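Long-range contact in ornithine carbamoyltransferase, anabolic (Campylobacter jejuni subsp. jejuni, PDB 3TPF), which reversibly transfers the carbamoyl group of carbamoyl phosphate to L-ornithine, yielding L-citrulline and phosphate in the arginine biosynthesis pathway: residues E55-E60 with N288-V293. Residues are numbered along the deposited sequence; the frame is centred on the assembly and turned at random.
Sequences ELAITE and NRLYVV
Ala57 meets Leu290 and Val293 where helix 48-60 of the carbamoyl phosphate domain packs against helix 279-302, the long C-terminal helix that in this family returns to that domain. The axes of the two segments approach to 8.5 Å and cross at -52°, a spacing consistent with the small Ala57 side chain at the crossing. CG of Leu290 lies anti to its backbone N (chi1 176°), and CD1 settles over the helix backbone, 3.4 Å from Ala57 N and 3.8 Å from Leu56 CB. One turn on, Val293 CG1 touches Ala57 CB at 3.5 Å. Arg289, on the same helix and predicted to bind carbamoyl phosphate, is weakly hydrogen-bonded to Thr50, consistent with an interdomain junction that adjoins the substrate site.

This buried apolar part gives way to a looser, partly exposed margin at Glu60. Its side chain crosses that of Leu290 at about a right angle, and Glu60 OE2 lies 3.6 Å from Leu290 CD2. Met91 of a second subunit also packs on Leu290.

No hydrogen bond links segments 55-60 and 288-293; the methyl packing is non-directional, and a salt bridge from Glu60 OE1 to Lys294 adds a polar tie at its margin.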
loop_
_atom_site.group_PDB
_atom_site.type_symbol
_atom_site.label_atom_id
_atom_site.label_comp_id
_atom_site.label_asym_id
_atom_site.label_seq_id
_atom_site.Cartn_x
_atom_site.Cartn_y
_atom_site.Cartn_z
ATOM N N GLU B 55 -6.682 9.122 -2.986
ATOM C CA GLU B 55 -6.325 8.080 -3.869
ATOM C C GLU B 55 -7.311 8.062 -5.055
ATOM O O GLU B 55 -6.927 7.907 -6.217
ATOM C CB GLU B 55 -6.233 6.759 -3.153
ATOM C CG GLU B 55 -5.648 5.683 -4.056
ATOM C CD GLU B 55 -5.054 4.455 -3.340
ATOM O OE1 GLU B 55 -4.818 4.558 -2.050
ATOM O OE2 GLU B 55 -4.785 3.435 -4.113
ATOM N N LEU B 56 -8.585 8.136 -4.725
ATOM C CA LEU B 56 -9.578 8.076 -5.740
ATOM C C LEU B 56 -9.590 9.380 -6.529
ATOM O O LEU B 56 -9.878 9.384 -7.747
ATOM C CB LEU B 56 -10.940 7.780 -5.168
ATOM C CG LEU B 56 -11.276 6.386 -4.655
ATOM C CD1 LEU B 56 -12.709 6.545 -4.151
ATOM C CD2 LEU B 56 -11.349 5.228 -5.637
ATOM N N ALA B 57 -9.260 10.486 -5.863
ATOM C CA ALA B 57 -9.282 11.750 -6.597
ATOM C C ALA B 57 -8.308 11.650 -7.785
ATOM O O ALA B 57 -8.703 11.759 -8.978
ATOM C CB ALA B 57 -8.954 12.908 -5.702
ATOM N N ILE B 58 -7.037 11.377 -7.468
ATOM C CA ILE B 58 -6.063 11.344 -8.546
ATOM C C ILE B 58 -6.361 10.199 -9.544
ATOM O O ILE B 58 -6.154 10.366 -10.759
ATOM C CB ILE B 58 -4.676 11.128 -8.067
ATOM C CG1 ILE B 58 -3.639 11.384 -9.162
ATOM C CG2 ILE B 58 -4.632 9.687 -7.467
ATOM C CD1 ILE B 58 -3.359 12.816 -9.327
ATOM N N THR B 59 -6.863 9.063 -9.030
ATOM C CA THR B 59 -7.050 7.891 -9.861
ATOM C C THR B 59 -8.080 8.217 -10.936
ATOM O O THR B 59 -7.825 8.045 -12.093
ATOM C CB THR B 59 -7.469 6.697 -9.067
ATOM O OG1 THR B 59 -6.357 6.295 -8.282
ATOM C CG2 THR B 59 -7.762 5.520 -9.927
ATOM N N GLU B 60 -9.210 8.746 -10.499
ATOM C CA GLU B 60 -10.305 9.068 -11.364
ATOM C C GLU B 60 -9.937 10.144 -12.325
ATOM O O GLU B 60 -10.501 10.250 -13.418
ATOM C CB GLU B 60 -11.489 9.535 -10.553
ATOM C CG GLU B 60 -12.162 8.431 -9.766
ATOM C CD GLU B 60 -13.428 8.887 -9.034
ATOM O OE1 GLU B 60 -13.911 10.035 -9.338
ATOM O OE2 GLU B 60 -13.912 8.104 -8.140
ATOM N N ASN B 288 -18.106 13.723 -0.183
ATOM C CA ASN B 288 -17.906 14.926 -1.038
ATOM C C ASN B 288 -16.436 15.493 -0.964
ATOM O O ASN B 288 -15.997 16.225 -1.787
ATOM C CB ASN B 288 -18.871 16.032 -0.626
ATOM C CG ASN B 288 -20.252 15.944 -1.257
ATOM O OD1 ASN B 288 -20.440 15.247 -2.228
ATOM N ND2 ASN B 288 -21.235 16.674 -0.685
ATOM N N ARG B 289 -15.655 15.054 -0.022
ATOM C CA ARG B 289 -14.207 15.324 -0.055
ATOM C C ARG B 289 -13.473 14.888 -1.340
ATOM O O ARG B 289 -12.456 15.440 -1.716
ATOM C CB ARG B 289 -13.508 14.587 1.088
ATOM C CG ARG B 289 -12.208 15.219 1.421
ATOM C CD ARG B 289 -12.219 15.819 2.846
ATOM N NE ARG B 289 -10.963 15.404 3.470
ATOM C CZ ARG B 289 -10.838 14.380 4.297
ATOM N NH1 ARG B 289 -9.619 14.010 4.681
ATOM N NH2 ARG B 289 -11.927 13.733 4.765
ATOM N N LEU B 290 -14.013 13.861 -1.984
ATOM C CA LEU B 290 -13.479 13.400 -3.243
ATOM C C LEU B 290 -13.449 14.516 -4.260
ATOM O O LEU B 290 -12.451 14.777 -4.875
ATOM C CB LEU B 290 -14.307 12.249 -3.783
ATOM C CG LEU B 290 -13.883 11.739 -5.172
ATOM C CD1 LEU B 290 -12.448 11.313 -4.944
ATOM C CD2 LEU B 290 -14.726 10.616 -5.728
ATOM N N TYR B 291 -14.568 15.172 -4.441
ATOM C CA TYR B 291 -14.778 16.062 -5.623
ATOM C C TYR B 291 -13.941 17.296 -5.439
ATOM O O TYR B 291 -13.485 17.923 -6.363
ATOM C CB TYR B 291 -16.253 16.393 -5.795
ATOM C CG TYR B 291 -17.072 15.140 -5.847
ATOM C CD1 TYR B 291 -17.035 14.324 -6.948
ATOM C CD2 TYR B 291 -17.833 14.725 -4.749
ATOM C CE1 TYR B 291 -17.761 13.157 -6.987
ATOM C CE2 TYR B 291 -18.568 13.544 -4.798
ATOM C CZ TYR B 291 -18.536 12.777 -5.926
ATOM O OH TYR B 291 -19.239 11.597 -6.028
ATOM N N VAL B 292 -13.757 17.603 -4.197
ATOM C CA VAL B 292 -13.100 18.834 -3.759
ATOM C C VAL B 292 -11.586 18.653 -3.880
ATOM O O VAL B 292 -10.882 19.477 -4.431
ATOM C CB VAL B 292 -13.630 19.207 -2.332
ATOM C CG1 VAL B 292 -12.580 19.842 -1.517
ATOM C CG2 VAL B 292 -14.847 20.161 -2.451
ATOM N N VAL B 293 -11.101 17.511 -3.435
ATOM C CA VAL B 293 -9.696 17.182 -3.711
ATOM C C VAL B 293 -9.417 17.139 -5.254
ATOM O O VAL B 293 -8.421 17.684 -5.738
ATOM C CB VAL B 293 -9.247 15.924 -3.017
ATOM C CG1 VAL B 293 -7.868 15.488 -3.554
ATOM C CG2 VAL B 293 -9.229 16.226 -1.448
#